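Local atomic coordinates of anastral spindle 2, SAS 4 (Drosophila melanogaster, PDB entry 4BY2), a protein that probably acts as a tubulin-binding molecular adaptor in centriole assembly, represented here by the Sas-4 TCP domain in an engineered fusion with the proline-rich motif of Ana2. Residues L13-P18 against Y116-T121; F65-T70 against D77-N82; N82-K87 against M97-K102; D91-R96 against T107-G112. One frame throughout, in Å; residues are numbered along the deposited sequence.

Contact 1: L13-P18 against Y116-T121; sequences LPRLAP and YYYAET
Arg15 and Tyr116 are set alongside each other by their torsions: CG of Tyr116 lies anti to its backbone N (chi1 -163°), the Arg15 chain runs extended from CG to NE, and the two side chains slide past each other in opposite directions. The guanidinium is nearly parallel to the ring, the planes 13° apart, and Arg15 CD stands 3.8 Å from the Tyr116 ring centroid in a CH-pi contact over one face. At the far end of the ring, the backbone N of Arg15 donates to Tyr116 OH (3.1 Å, N-H...O angle 156°), a hydroxyl that is also hydrogen-bonded to Asp103. Two residues on, Tyr118 is sandwiched: CD1 of Tyr116 lies over the centre of one face and Pro18 CD over the other, 3.6 Å from the centroid, with proline and tyrosine approaching tip to tip. Ala17 CB packs beside this ring, 4.0 Å from Tyr118 CD2. A water joins Pro18 O (2.7 Å) to Thr121 OG1 (2.8 Å). A phenylalanine in place of Tyr116 would probably leave Arg15 N and the Asp103 carboxylate each without this hydroxyl partner. Segment 13-18 of the Ana2 part, without regular secondary structure, thus meets 116-121 of the Sas-4 TCP domain in this engineered fusion mainly through tyrosine faces, with one direct hydrogen bond fixing the backbone at Arg15.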
loop_
_atom_site.group_PDB
_atom_site.type_symbol
_atom_site.label_atom_id
_atom_site.label_comp_id
_atom_site.label_asym_id
_atom_site.label_seq_id
_atom_site.Cartn_x
_atom_site.Cartn_y
_atom_site.Cartn_z
ATOM N N LEU A 13 18.043 -4.910 6.630
ATOM C CA LEU A 13 17.745 -6.000 5.703
ATOM C C LEU A 13 16.517 -5.650 4.847
ATOM O O LEU A 13 15.540 -5.111 5.384
ATOM C CB LEU A 13 17.513 -7.319 6.451
ATOM C CG LEU A 13 18.752 -8.179 6.685
ATOM C CD1 LEU A 13 18.521 -9.164 7.813
ATOM C CD2 LEU A 13 19.174 -8.914 5.410
ATOM N N PRO A 14 16.535 -5.937 3.522
ATOM C CA PRO A 14 15.376 -5.589 2.683
ATOM C C PRO A 14 14.129 -6.421 2.962
ATOM O O PRO A 14 14.229 -7.575 3.383
ATOM C CB PRO A 14 15.888 -5.799 1.250
ATOM C CG PRO A 14 17.375 -5.962 1.365
ATOM C CD PRO A 14 17.603 -6.554 2.714
ATOM N N ARG A 15 12.954 -5.815 2.732
ATOM C CA ARG A 15 11.641 -6.441 2.914
ATOM C C ARG A 15 11.364 -7.428 1.777
ATOM O O ARG A 15 11.931 -7.292 0.689
ATOM C CB ARG A 15 10.534 -5.372 2.914
ATOM C CG ARG A 15 10.499 -4.459 4.129
ATOM C CD ARG A 15 9.457 -3.379 3.915
ATOM N NE ARG A 15 9.298 -2.502 5.076
ATOM C CZ ARG A 15 8.436 -1.492 5.139
ATOM N NH1 ARG A 15 7.647 -1.217 4.105
ATOM N NH2 ARG A 15 8.355 -0.749 6.233
ATOM N N LEU A 16 10.470 -8.402 2.021
ATOM C CA LEU A 16 10.060 -9.372 1.003
ATOM C C LEU A 16 8.978 -8.728 0.132
ATOM O O LEU A 16 7.966 -8.253 0.659
ATOM C CB LEU A 16 9.558 -10.683 1.643
ATOM C CG LEU A 16 10.633 -11.579 2.269
ATOM C CD1 LEU A 16 10.074 -12.371 3.439
ATOM C CD2 LEU A 16 11.264 -12.501 1.232
ATOM N N ALA A 17 9.228 -8.665 -1.195
ATOM C CA ALA A 17 8.344 -8.049 -2.192
ATOM C C ALA A 17 6.947 -8.667 -2.248
ATOM O O ALA A 17 6.828 -9.886 -2.394
ATOM C CB ALA A 17 8.990 -8.072 -3.569
ATOM N N PRO A 18 5.877 -7.846 -2.124
ATOM C CA PRO A 18 4.518 -8.404 -2.162
ATOM C C PRO A 18 4.022 -8.753 -3.565
ATOM O O PRO A 18 4.603 -8.345 -4.574
ATOM C CB PRO A 18 3.674 -7.301 -1.521
ATOM C CG PRO A 18 4.388 -6.058 -1.867
ATOM C CD PRO A 18 5.847 -6.383 -1.920
ATOM N N TYR A 116 8.385 2.665 0.870
ATOM C CA TYR A 116 9.314 1.604 0.489
ATOM C C TYR A 116 9.197 1.272 -0.988
ATOM O O TYR A 116 8.101 0.989 -1.463
ATOM C CB TYR A 116 9.125 0.342 1.353
ATOM C CG TYR A 116 10.303 -0.613 1.298
ATOM C CD1 TYR A 116 10.455 -1.507 0.242
ATOM C CD2 TYR A 116 11.271 -0.614 2.298
ATOM C CE1 TYR A 116 11.545 -2.368 0.174
ATOM C CE2 TYR A 116 12.356 -1.489 2.252
ATOM C CZ TYR A 116 12.488 -2.366 1.189
ATOM O OH TYR A 116 13.556 -3.231 1.125
ATOM N N TYR A 117 10.330 1.281 -1.706
ATOM C CA TYR A 117 10.363 0.948 -3.124
ATOM C C TYR A 117 11.013 -0.415 -3.347
ATOM O O TYR A 117 12.194 -0.586 -3.060
ATOM C CB TYR A 117 11.063 2.050 -3.944
ATOM C CG TYR A 117 11.121 1.773 -5.434
ATOM C CD1 TYR A 117 9.969 1.808 -6.216
ATOM C CD2 TYR A 117 12.328 1.488 -6.065
ATOM C CE1 TYR A 117 10.015 1.561 -7.586
ATOM C CE2 TYR A 117 12.388 1.250 -7.437
ATOM C CZ TYR A 117 11.227 1.277 -8.193
ATOM O OH TYR A 117 11.274 1.043 -9.545
ATOM N N TYR A 118 10.226 -1.391 -3.834
ATOM C CA TYR A 118 10.698 -2.738 -4.162
ATOM C C TYR A 118 11.191 -2.624 -5.602
ATOM O O TYR A 118 10.387 -2.592 -6.539
ATOM C CB TYR A 118 9.573 -3.783 -4.022
ATOM C CG TYR A 118 8.902 -3.800 -2.665
ATOM C CD1 TYR A 118 7.788 -3.005 -2.406
ATOM C CD2 TYR A 118 9.368 -4.622 -1.643
ATOM C CE1 TYR A 118 7.167 -3.013 -1.158
ATOM C CE2 TYR A 118 8.746 -4.649 -0.395
ATOM C CZ TYR A 118 7.649 -3.835 -0.154
ATOM O OH TYR A 118 7.027 -3.845 1.070
ATOM N N ALA A 119 12.514 -2.448 -5.753
ATOM C CA ALA A 119 13.199 -2.220 -7.024
ATOM C C ALA A 119 12.985 -3.293 -8.076
ATOM O O ALA A 119 12.753 -2.949 -9.237
ATOM C CB ALA A 119 14.680 -2.006 -6.788
ATOM N N GLU A 120 13.067 -4.580 -7.679
ATOM C CA GLU A 120 12.917 -5.734 -8.567
ATOM C C GLU A 120 11.528 -5.813 -9.204
ATOM O O GLU A 120 11.418 -6.108 -10.399
ATOM C CB GLU A 120 13.245 -7.030 -7.806
ATOM C CG GLU A 120 13.735 -8.167 -8.689
ATOM C CD GLU A 120 14.380 -9.324 -7.948
ATOM O OE1 GLU A 120 13.708 -9.935 -7.085
ATOM O OE2 GLU A 120 15.555 -9.636 -8.249
ATOM N N THR A 121 10.478 -5.525 -8.410
ATOM C CA THR A 121 9.078 -5.596 -8.825
ATOM C C THR A 121 8.439 -4.225 -9.158
ATOM O O THR A 121 7.249 -4.191 -9.486
ATOM C CB THR A 121 8.259 -6.369 -7.777
ATOM O OG1 THR A 121 8.600 -5.908 -6.469
ATOM C CG2 THR A 121 8.470 -7.874 -7.861
HETATM O O HOH W 1 6.107 -6.131 -5.193
#

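Contact 2: F65-T70 against D77-N82; sequences FKREIT and DIWYPN
Arg67 lies alongside Trp79, both side chains pointing the same way from neighbouring strands of the Sas-4 TCP domain. Its CB starts 4.1 Å from Trp79 CB. The chain then bends at chi3 (87°), and NE lies 4.0 Å from Trp79 CD1. Beyond it, CZ lies 4.9 Å from the centroid of the five-membered ring in a cation-pi contact, and NH2 stands over the indole face toward its rim. The guanidinium is upended on that face, its plane 84° from the indole. Beneath the side chains, Arg67 N donates to Trp79 O, and Trp79 N returns a nearly straight bond to Arg67 O (2.8 Å). Ile69 and Asp77 exchange a second backbone pair, and Ile69 CG2 sits at the indole edge. On the opposite face, Glu68 CG rests 3.7 Å from Ile78 CG1, while the Glu68 carboxylate pairs with Lys76. Two reciprocal hydrogen-bonded pairs flanking one non-hydrogen-bonded pair form the antiparallel ladder of the beta hairpin 67-70 and 76-79, with 67-70 as the outermost strand at this end of the chain.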
loop_
_atom_site.group_PDB
_atom_site.type_symbol
_atom_site.label_atom_id
_atom_site.label_comp_id
_atom_site.label_asym_id
_atom_site.label_seq_id
_atom_site.Cartn_x
_atom_site.Cartn_y
_atom_site.Cartn_z
ATOM N N PHE A 65 34.972 0.150 8.979
ATOM C CA PHE A 65 34.010 -0.373 8.012
ATOM C C PHE A 65 32.722 0.455 7.935
ATOM O O PHE A 65 32.236 0.709 6.832
ATOM C CB PHE A 65 33.721 -1.862 8.260
ATOM C CG PHE A 65 34.485 -2.783 7.336
ATOM C CD1 PHE A 65 35.763 -3.225 7.665
ATOM C CD2 PHE A 65 33.935 -3.195 6.126
ATOM C CE1 PHE A 65 36.474 -4.065 6.802
ATOM C CE2 PHE A 65 34.647 -4.036 5.265
ATOM C CZ PHE A 65 35.910 -4.466 5.609
ATOM N N LYS A 66 32.178 0.884 9.095
ATOM C CA LYS A 66 30.983 1.730 9.152
ATOM C C LYS A 66 31.431 3.196 9.002
ATOM O O LYS A 66 31.958 3.785 9.950
ATOM C CB LYS A 66 30.204 1.501 10.466
ATOM C CG LYS A 66 28.892 2.280 10.562
ATOM C CD LYS A 66 28.589 2.672 11.998
ATOM C CE LYS A 66 27.501 3.712 12.081
ATOM N NZ LYS A 66 27.353 4.243 13.460
ATOM N N ARG A 67 31.253 3.763 7.795
ATOM C CA ARG A 67 31.656 5.134 7.471
ATOM C C ARG A 67 30.489 6.131 7.605
ATOM O O ARG A 67 29.634 6.206 6.720
ATOM C CB ARG A 67 32.300 5.184 6.071
ATOM C CG ARG A 67 33.192 6.394 5.841
ATOM C CD ARG A 67 34.000 6.262 4.564
ATOM N NE ARG A 67 33.281 6.758 3.391
ATOM C CZ ARG A 67 33.817 6.889 2.182
ATOM N NH1 ARG A 67 35.088 6.562 1.971
ATOM N NH2 ARG A 67 33.090 7.349 1.173
ATOM N N GLU A 68 30.467 6.891 8.718
ATOM C CA GLU A 68 29.444 7.900 9.016
ATOM C C GLU A 68 29.962 9.306 8.650
ATOM O O GLU A 68 30.528 10.000 9.501
ATOM C CB GLU A 68 29.017 7.813 10.500
ATOM C CG GLU A 68 27.771 8.617 10.850
ATOM C CD GLU A 68 27.373 8.637 12.316
ATOM O OE1 GLU A 68 27.378 7.560 12.958
ATOM O OE2 GLU A 68 27.031 9.732 12.816
ATOM N N ILE A 69 29.789 9.711 7.378
ATOM C CA ILE A 69 30.238 11.027 6.914
ATOM C C ILE A 69 29.167 12.095 7.213
ATOM O O ILE A 69 28.019 11.962 6.791
ATOM C CB ILE A 69 30.757 11.041 5.434
ATOM C CG1 ILE A 69 31.165 12.463 4.976
ATOM C CG2 ILE A 69 29.795 10.380 4.441
ATOM C CD1 ILE A 69 32.231 12.516 3.885
ATOM N N THR A 70 29.561 13.134 7.975
ATOM C CA THR A 70 28.718 14.268 8.362
ATOM C C THR A 70 29.103 15.470 7.485
ATOM O O THR A 70 30.233 15.954 7.572
ATOM C CB THR A 70 28.855 14.550 9.876
ATOM O OG1 THR A 70 28.650 13.340 10.607
ATOM C CG2 THR A 70 27.885 15.619 10.371
ATOM N N ASP A 77 25.532 10.948 5.971
ATOM C CA ASP A 77 25.513 9.844 5.014
ATOM C C ASP A 77 26.283 8.691 5.661
ATOM O O ASP A 77 27.452 8.855 6.012
ATOM C CB ASP A 77 26.147 10.248 3.664
ATOM C CG ASP A 77 25.555 11.473 2.986
ATOM O OD1 ASP A 77 24.335 11.711 3.138
ATOM O OD2 ASP A 77 26.306 12.180 2.278
ATOM N N ILE A 78 25.609 7.556 5.895
ATOM C CA ILE A 78 26.220 6.391 6.535
ATOM C C ILE A 78 26.384 5.249 5.540
ATOM O O ILE A 78 25.397 4.764 4.983
ATOM C CB ILE A 78 25.500 5.936 7.844
ATOM C CG1 ILE A 78 25.071 7.137 8.723
ATOM C CG2 ILE A 78 26.380 4.949 8.631
ATOM C CD1 ILE A 78 23.961 6.841 9.735
ATOM N N TRP A 79 27.637 4.826 5.322
ATOM C CA TRP A 79 27.974 3.715 4.438
ATOM C C TRP A 79 28.155 2.467 5.289
ATOM O O TRP A 79 28.995 2.448 6.193
ATOM C CB TRP A 79 29.239 4.018 3.627
ATOM C CG TRP A 79 29.094 5.174 2.687
ATOM C CD1 TRP A 79 29.316 6.491 2.967
ATOM C CD2 TRP A 79 28.742 5.110 1.300
ATOM N NE1 TRP A 79 29.116 7.254 1.840
ATOM C CE2 TRP A 79 28.774 6.431 0.798
ATOM C CE3 TRP A 79 28.404 4.062 0.426
ATOM C CZ2 TRP A 79 28.463 6.735 -0.532
ATOM C CZ3 TRP A 79 28.099 4.364 -0.894
ATOM C CH2 TRP A 79 28.131 5.685 -1.361
ATOM N N TYR A 80 27.321 1.450 5.035
ATOM C CA TYR A 80 27.338 0.187 5.768
ATOM C C TYR A 80 28.170 -0.887 5.031
ATOM O O TYR A 80 28.315 -0.787 3.807
ATOM C CB TYR A 80 25.899 -0.275 6.070
ATOM C CG TYR A 80 25.204 0.590 7.101
ATOM C CD1 TYR A 80 25.319 0.315 8.461
ATOM C CD2 TYR A 80 24.436 1.687 6.720
ATOM C CE1 TYR A 80 24.693 1.116 9.418
ATOM C CE2 TYR A 80 23.802 2.491 7.666
ATOM C CZ TYR A 80 23.938 2.205 9.015
ATOM O OH TYR A 80 23.320 2.998 9.953
ATOM N N PRO A 81 28.760 -1.886 5.745
ATOM C CA PRO A 81 29.597 -2.895 5.056
ATOM C C PRO A 81 28.880 -3.752 4.010
ATOM O O PRO A 81 29.495 -4.124 3.010
ATOM C CB PRO A 81 30.147 -3.752 6.203
ATOM C CG PRO A 81 29.964 -2.929 7.435
ATOM C CD PRO A 81 28.723 -2.138 7.201
ATOM N N ASN A 82 27.583 -4.047 4.238
ATOM C CA ASN A 82 26.721 -4.843 3.351
ATOM C C ASN A 82 26.449 -4.189 1.984
ATOM O O ASN A 82 26.149 -4.894 1.017
ATOM C CB ASN A 82 25.404 -5.212 4.054
ATOM C CG ASN A 82 24.770 -4.087 4.840
ATOM O OD1 ASN A 82 24.660 -2.950 4.375
ATOM N ND2 ASN A 82 24.342 -4.384 6.056
#

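Contact 3: N82-K87 against M97-K102; sequences NGNLKK and MLYFNK
Leu85 and Leu98 exchange two backbone hydrogen bonds, Leu85 N to Leu98 O (2.9 Å) and Leu98 N to Leu85 O (2.8 Å). A further polar link comes from a side chain: Asn84 OD1 accepts from Phe100 N (3.2 Å, N-H...O angle 139°). Asn84 CG is anti to its own carbonyl carbon (chi1 -64°), and the amide plane is nearly parallel to the Phe100 ring (5° apart), with OD1 at the ring edge. Asn84 ND2 is bonded to the backbone O of Met12, in the fused Ana2 peptide. Both strands belong to the beta hairpin of 85-88 and 94-98 in the Sas-4 TCP domain, where Lys86 and Met97 form the adjoining non-hydrogen-bonded pair. Before strand 85-88, Asn82 OD1 accepts from Asn84 N in an Asx turn; after strand 94-98, Tyr99 to Lys102 make a type I turn. Among the packing contacts, the bent Met97 chain brings SD to 3.8 Å from Lys86 CB and near Asn84 CB, while its CE lies against the Lys86 chain, nearest to NZ. On the other face of the hairpin, Leu85 CB meets Leu98 CB at 4.1 Å, and Leu98 CD1 lies 4.2 Å from Lys87 CD.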
loop_
_atom_site.group_PDB
_atom_site.type_symbol
_atom_site.label_atom_id
_atom_site.label_comp_id
_atom_site.label_asym_id
_atom_site.label_seq_id
_atom_site.Cartn_x
_atom_site.Cartn_y
_atom_site.Cartn_z
ATOM N N ASN A 82 27.583 -4.047 4.238
ATOM C CA ASN A 82 26.721 -4.843 3.351
ATOM C C ASN A 82 26.449 -4.189 1.984
ATOM O O ASN A 82 26.149 -4.894 1.017
ATOM C CB ASN A 82 25.404 -5.212 4.054
ATOM C CG ASN A 82 24.770 -4.087 4.840
ATOM O OD1 ASN A 82 24.660 -2.950 4.375
ATOM N ND2 ASN A 82 24.342 -4.384 6.056
ATOM N N GLY A 83 26.558 -2.862 1.924
ATOM C CA GLY A 83 26.341 -2.082 0.710
ATOM C C GLY A 83 25.297 -0.990 0.843
ATOM O O GLY A 83 25.096 -0.217 -0.099
ATOM N N ASN A 84 24.625 -0.920 2.011
ATOM C CA ASN A 84 23.581 0.068 2.300
ATOM C C ASN A 84 24.135 1.471 2.514
ATOM O O ASN A 84 25.233 1.635 3.056
ATOM C CB ASN A 84 22.744 -0.347 3.521
ATOM C CG ASN A 84 21.951 -1.623 3.368
ATOM O OD1 ASN A 84 21.902 -2.248 2.302
ATOM N ND2 ASN A 84 21.314 -2.047 4.449
ATOM N N LEU A 85 23.349 2.481 2.104
ATOM C CA LEU A 85 23.666 3.895 2.258
ATOM C C LEU A 85 22.479 4.609 2.921
ATOM O O LEU A 85 21.439 4.803 2.290
ATOM C CB LEU A 85 24.058 4.532 0.904
ATOM C CG LEU A 85 24.282 6.060 0.856
ATOM C CD1 LEU A 85 25.385 6.516 1.816
ATOM C CD2 LEU A 85 24.584 6.522 -0.557
ATOM N N LYS A 86 22.629 4.959 4.209
ATOM C CA LYS A 86 21.595 5.651 4.975
ATOM C C LYS A 86 21.868 7.157 4.941
ATOM O O LYS A 86 22.898 7.607 5.440
ATOM C CB LYS A 86 21.548 5.127 6.421
ATOM C CG LYS A 86 20.290 5.519 7.188
ATOM C CD LYS A 86 20.484 5.331 8.686
ATOM C CE LYS A 86 19.181 5.292 9.444
ATOM N NZ LYS A 86 18.542 3.949 9.380
ATOM N N LYS A 87 20.955 7.929 4.332
ATOM C CA LYS A 87 21.077 9.384 4.243
ATOM C C LYS A 87 20.095 10.042 5.211
ATOM O O LYS A 87 18.898 9.764 5.151
ATOM C CB LYS A 87 20.854 9.877 2.804
ATOM C CG LYS A 87 21.997 9.546 1.853
ATOM C CD LYS A 87 21.782 10.137 0.462
ATOM C CE LYS A 87 22.426 11.495 0.292
ATOM N NZ LYS A 87 22.269 12.013 -1.093
ATOM N N MET A 97 17.142 5.032 3.237
ATOM C CA MET A 97 18.042 3.882 3.221
ATOM C C MET A 97 18.103 3.319 1.807
ATOM O O MET A 97 17.100 2.814 1.301
ATOM C CB MET A 97 17.583 2.815 4.236
ATOM C CG MET A 97 18.503 1.597 4.322
ATOM S SD MET A 97 19.998 1.826 5.323
ATOM C CE MET A 97 19.342 1.542 6.951
ATOM N N LEU A 98 19.274 3.437 1.165
ATOM C CA LEU A 98 19.527 2.928 -0.183
ATOM C C LEU A 98 20.178 1.547 -0.040
ATOM O O LEU A 98 21.392 1.450 0.168
ATOM C CB LEU A 98 20.425 3.893 -0.987
ATOM C CG LEU A 98 19.798 5.220 -1.412
ATOM C CD1 LEU A 98 20.257 6.365 -0.512
ATOM C CD2 LEU A 98 20.139 5.541 -2.855
ATOM N N TYR A 99 19.355 0.484 -0.090
ATOM C CA TYR A 99 19.798 -0.905 0.062
ATOM C C TYR A 99 20.659 -1.391 -1.108
ATOM O O TYR A 99 20.618 -0.806 -2.194
ATOM C CB TYR A 99 18.597 -1.850 0.264
ATOM C CG TYR A 99 17.808 -1.618 1.534
ATOM C CD1 TYR A 99 18.163 -2.249 2.722
ATOM C CD2 TYR A 99 16.666 -0.823 1.533
ATOM C CE1 TYR A 99 17.424 -2.059 3.891
ATOM C CE2 TYR A 99 15.918 -0.628 2.693
ATOM C CZ TYR A 99 16.301 -1.248 3.870
ATOM O OH TYR A 99 15.571 -1.050 5.018
ATOM N N PHE A 100 21.429 -2.475 -0.875
ATOM C CA PHE A 100 22.310 -3.128 -1.852
ATOM C C PHE A 100 21.555 -3.646 -3.087
ATOM O O PHE A 100 22.092 -3.590 -4.197
ATOM C CB PHE A 100 23.125 -4.258 -1.192
ATOM C CG PHE A 100 22.328 -5.270 -0.394
ATOM C CD1 PHE A 100 21.830 -6.420 -0.997
ATOM C CD2 PHE A 100 22.121 -5.097 0.970
ATOM C CE1 PHE A 100 21.101 -7.357 -0.258
ATOM C CE2 PHE A 100 21.394 -6.034 1.709
ATOM C CZ PHE A 100 20.892 -7.161 1.091
ATOM N N ASN A 101 20.301 -4.118 -2.893
ATOM C CA ASN A 101 19.428 -4.649 -3.947
ATOM C C ASN A 101 18.614 -3.560 -4.693
ATOM O O ASN A 101 17.626 -3.885 -5.358
ATOM C CB ASN A 101 18.515 -5.753 -3.378
ATOM C CG ASN A 101 17.512 -5.307 -2.330
ATOM O OD1 ASN A 101 17.632 -4.250 -1.706
ATOM N ND2 ASN A 101 16.505 -6.129 -2.095
ATOM N N LYS A 102 19.047 -2.275 -4.584
ATOM C CA LYS A 102 18.470 -1.064 -5.198
ATOM C C LYS A 102 17.131 -0.615 -4.543
ATOM O O LYS A 102 16.505 0.340 -5.017
ATOM C CB LYS A 102 18.349 -1.198 -6.735
ATOM C CG LYS A 102 18.569 0.099 -7.509
ATOM C CD LYS A 102 17.854 0.075 -8.863
ATOM C CE LYS A 102 17.955 1.384 -9.614
ATOM N NZ LYS A 102 19.256 1.527 -10.326
#

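Contact 4: D91-R96 against T107-G112; sequences DGMNLR and TNIREG
Met93 and Leu95 meet Thr107, Ile109 and Arg110 in a surface contact of the Sas-4 TCP domain, at the open end of the hairpin formed by strands 94-98 and 104-108. Three backbone bonds tie the chains: Leu95 N to Thr107 O, Thr107 N to Leu95 O (2.8 Å), and, just past the strand ends, Ile109 N to Met93 O (2.8 Å, N-H...O angle 171°). Met93 carries much of the side-chain packing. Its CG, anti to the carbonyl carbon (chi1 -56°), lies over one face of the Arg110 guanidinium, 3.5 Å from NH2, and bends at chi2 and chi3 carry SD and CE toward Ile109, CE to 3.9 Å from Ile109 CG2. An alanine in place of Met93 would remove CG, SD and CE, and would probably leave the guanidinium face with much less cover and a gap beside Ile109 CG2. Arg110 NH2 also forms a salt bridge with Asp91 OD1 (3.2 Å), the carboxylate and guanidinium planes turned 70° apart. Asp91 OD1 accepts from Met93 N through its anti lone pair (3.1 Å), an Asx turn leading toward strand 94-98, and is also hydrogen-bonded to Ser89 OG, so three groups gather on it. Leu95 CD1 reaches Ile109 CD1 at 3.8 Å, extending the apolar patch. The reciprocal Leu95-Thr107 bonds beside the non-hydrogen-bonded Asn94-Asn108 pair are the ladder of an antiparallel beta hairpin.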
loop_
_atom_site.group_PDB
_atom_site.type_symbol
_atom_site.label_atom_id
_atom_site.label_comp_id
_atom_site.label_asym_id
_atom_site.label_seq_id
_atom_site.Cartn_x
_atom_site.Cartn_y
_atom_site.Cartn_z
ATOM N N ASP A 91 18.206 18.204 9.819
ATOM C CA ASP A 91 17.201 18.292 10.882
ATOM C C ASP A 91 16.899 16.936 11.544
ATOM O O ASP A 91 16.400 16.902 12.674
ATOM C CB ASP A 91 15.906 18.922 10.330
ATOM C CG ASP A 91 15.573 18.503 8.905
ATOM O OD1 ASP A 91 15.053 17.380 8.721
ATOM O OD2 ASP A 91 15.841 19.294 7.976
ATOM N N GLY A 92 17.196 15.847 10.832
ATOM C CA GLY A 92 16.965 14.478 11.287
ATOM C C GLY A 92 15.516 14.044 11.195
ATOM O O GLY A 92 15.095 13.146 11.932
ATOM N N MET A 93 14.743 14.674 10.285
ATOM C CA MET A 93 13.314 14.406 10.065
ATOM C C MET A 93 13.077 13.558 8.813
ATOM O O MET A 93 12.138 12.762 8.789
ATOM C CB MET A 93 12.503 15.716 9.982
ATOM C CG MET A 93 12.659 16.621 11.188
ATOM S SD MET A 93 11.924 15.965 12.702
ATOM C CE MET A 93 10.257 16.556 12.536
ATOM N N ASN A 94 13.920 13.741 7.775
ATOM C CA ASN A 94 13.849 12.999 6.517
ATOM C C ASN A 94 15.041 12.038 6.365
ATOM O O ASN A 94 16.196 12.469 6.302
ATOM C CB ASN A 94 13.721 13.950 5.325
ATOM C CG ASN A 94 12.377 14.642 5.245
ATOM O OD1 ASN A 94 11.926 15.310 6.185
ATOM N ND2 ASN A 94 11.713 14.511 4.107
ATOM N N LEU A 95 14.745 10.731 6.341
ATOM C CA LEU A 95 15.739 9.660 6.227
ATOM C C LEU A 95 15.489 8.820 4.978
ATOM O O LEU A 95 14.336 8.670 4.572
ATOM C CB LEU A 95 15.679 8.741 7.464
ATOM C CG LEU A 95 15.933 9.378 8.829
ATOM C CD1 LEU A 95 14.628 9.653 9.553
ATOM C CD2 LEU A 95 16.789 8.480 9.689
ATOM N N ARG A 96 16.560 8.266 4.371
ATOM C CA ARG A 96 16.434 7.370 3.218
ATOM C C ARG A 96 17.549 6.313 3.198
ATOM O O ARG A 96 18.736 6.645 3.207
ATOM C CB ARG A 96 16.269 8.099 1.864
ATOM C CG ARG A 96 17.436 8.945 1.365
ATOM C CD ARG A 96 17.129 9.548 0.002
ATOM N NE ARG A 96 16.944 8.525 -1.033
ATOM C CZ ARG A 96 16.347 8.734 -2.203
ATOM N NH1 ARG A 96 15.861 9.931 -2.506
ATOM N NH2 ARG A 96 16.226 7.745 -3.078
ATOM N N THR A 107 11.833 7.648 5.231
ATOM C CA THR A 107 11.187 7.912 6.522
ATOM C C THR A 107 11.029 9.421 6.710
ATOM O O THR A 107 12.014 10.122 6.939
ATOM C CB THR A 107 11.932 7.218 7.682
ATOM O OG1 THR A 107 12.137 5.842 7.363
ATOM C CG2 THR A 107 11.189 7.329 9.012
ATOM N N ASN A 108 9.783 9.913 6.577
ATOM C CA ASN A 108 9.421 11.323 6.729
ATOM C C ASN A 108 8.726 11.485 8.084
ATOM O O ASN A 108 7.576 11.071 8.236
ATOM C CB ASN A 108 8.500 11.773 5.586
ATOM C CG ASN A 108 8.953 11.358 4.207
ATOM O OD1 ASN A 108 8.731 10.220 3.765
ATOM N ND2 ASN A 108 9.569 12.280 3.484
ATOM N N ILE A 109 9.443 12.034 9.080
ATOM C CA ILE A 109 8.929 12.234 10.442
ATOM C C ILE A 109 7.915 13.391 10.474
ATOM O O ILE A 109 6.958 13.339 11.252
ATOM C CB ILE A 109 10.091 12.373 11.480
ATOM C CG1 ILE A 109 10.918 11.064 11.546
ATOM C CG2 ILE A 109 9.581 12.761 12.885
ATOM C CD1 ILE A 109 12.314 11.189 12.140
ATOM N N ARG A 110 8.098 14.403 9.603
ATOM C CA ARG A 110 7.189 15.550 9.515
ATOM C C ARG A 110 5.838 15.155 8.915
ATOM O O ARG A 110 4.796 15.618 9.387
ATOM C CB ARG A 110 7.825 16.704 8.727
ATOM C CG ARG A 110 8.222 17.872 9.609
ATOM C CD ARG A 110 8.760 19.033 8.805
ATOM N NE ARG A 110 10.183 18.891 8.495
ATOM C CZ ARG A 110 11.170 19.354 9.256
ATOM N NH1 ARG A 110 10.902 19.976 10.398
ATOM N NH2 ARG A 110 12.430 19.199 8.881
ATOM N N GLU A 111 5.861 14.283 7.895
ATOM C CA GLU A 111 4.660 13.796 7.211
ATOM C C GLU A 111 4.109 12.503 7.843
ATOM O O GLU A 111 3.010 12.075 7.487
ATOM C CB GLU A 111 4.923 13.606 5.701
ATOM C CG GLU A 111 5.379 14.862 4.970
ATOM C CD GLU A 111 6.881 15.017 4.798
ATOM O OE1 GLU A 111 7.617 14.948 5.810
ATOM O OE2 GLU A 111 7.318 15.251 3.649
ATOM N N GLY A 112 4.870 11.909 8.770
ATOM C CA GLY A 112 4.522 10.665 9.457
ATOM C C GLY A 112 4.360 9.495 8.501
ATOM O O GLY A 112 3.419 8.710 8.636
#

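Overall arrangement
Contacts 2, 3 and 4 are hairpin pairings along the same run of antiparallel strands in the TCP domain, while contact 1 attaches the fused Ana2 peptide to a later strand, 113-118. Contacts 2 and 4 lie at the surface and combine backbone ladders with charged groups packed on side chains. Contacts 1 and 3 are partly buried and touch each other, with Pro14 against Phe100 and Asn101, and Tyr116 against Tyr99; aromatic rings feature in both, and in contact 3 a buried asparagine adds to the backbone pairing. Contacts 2 and 3 share Asn82 and are joined through neighbouring strands 76-79 and 85-88, and contacts 3 and 4 both use strand 94-98. Only contact 1 lacks beta pairing between its segments.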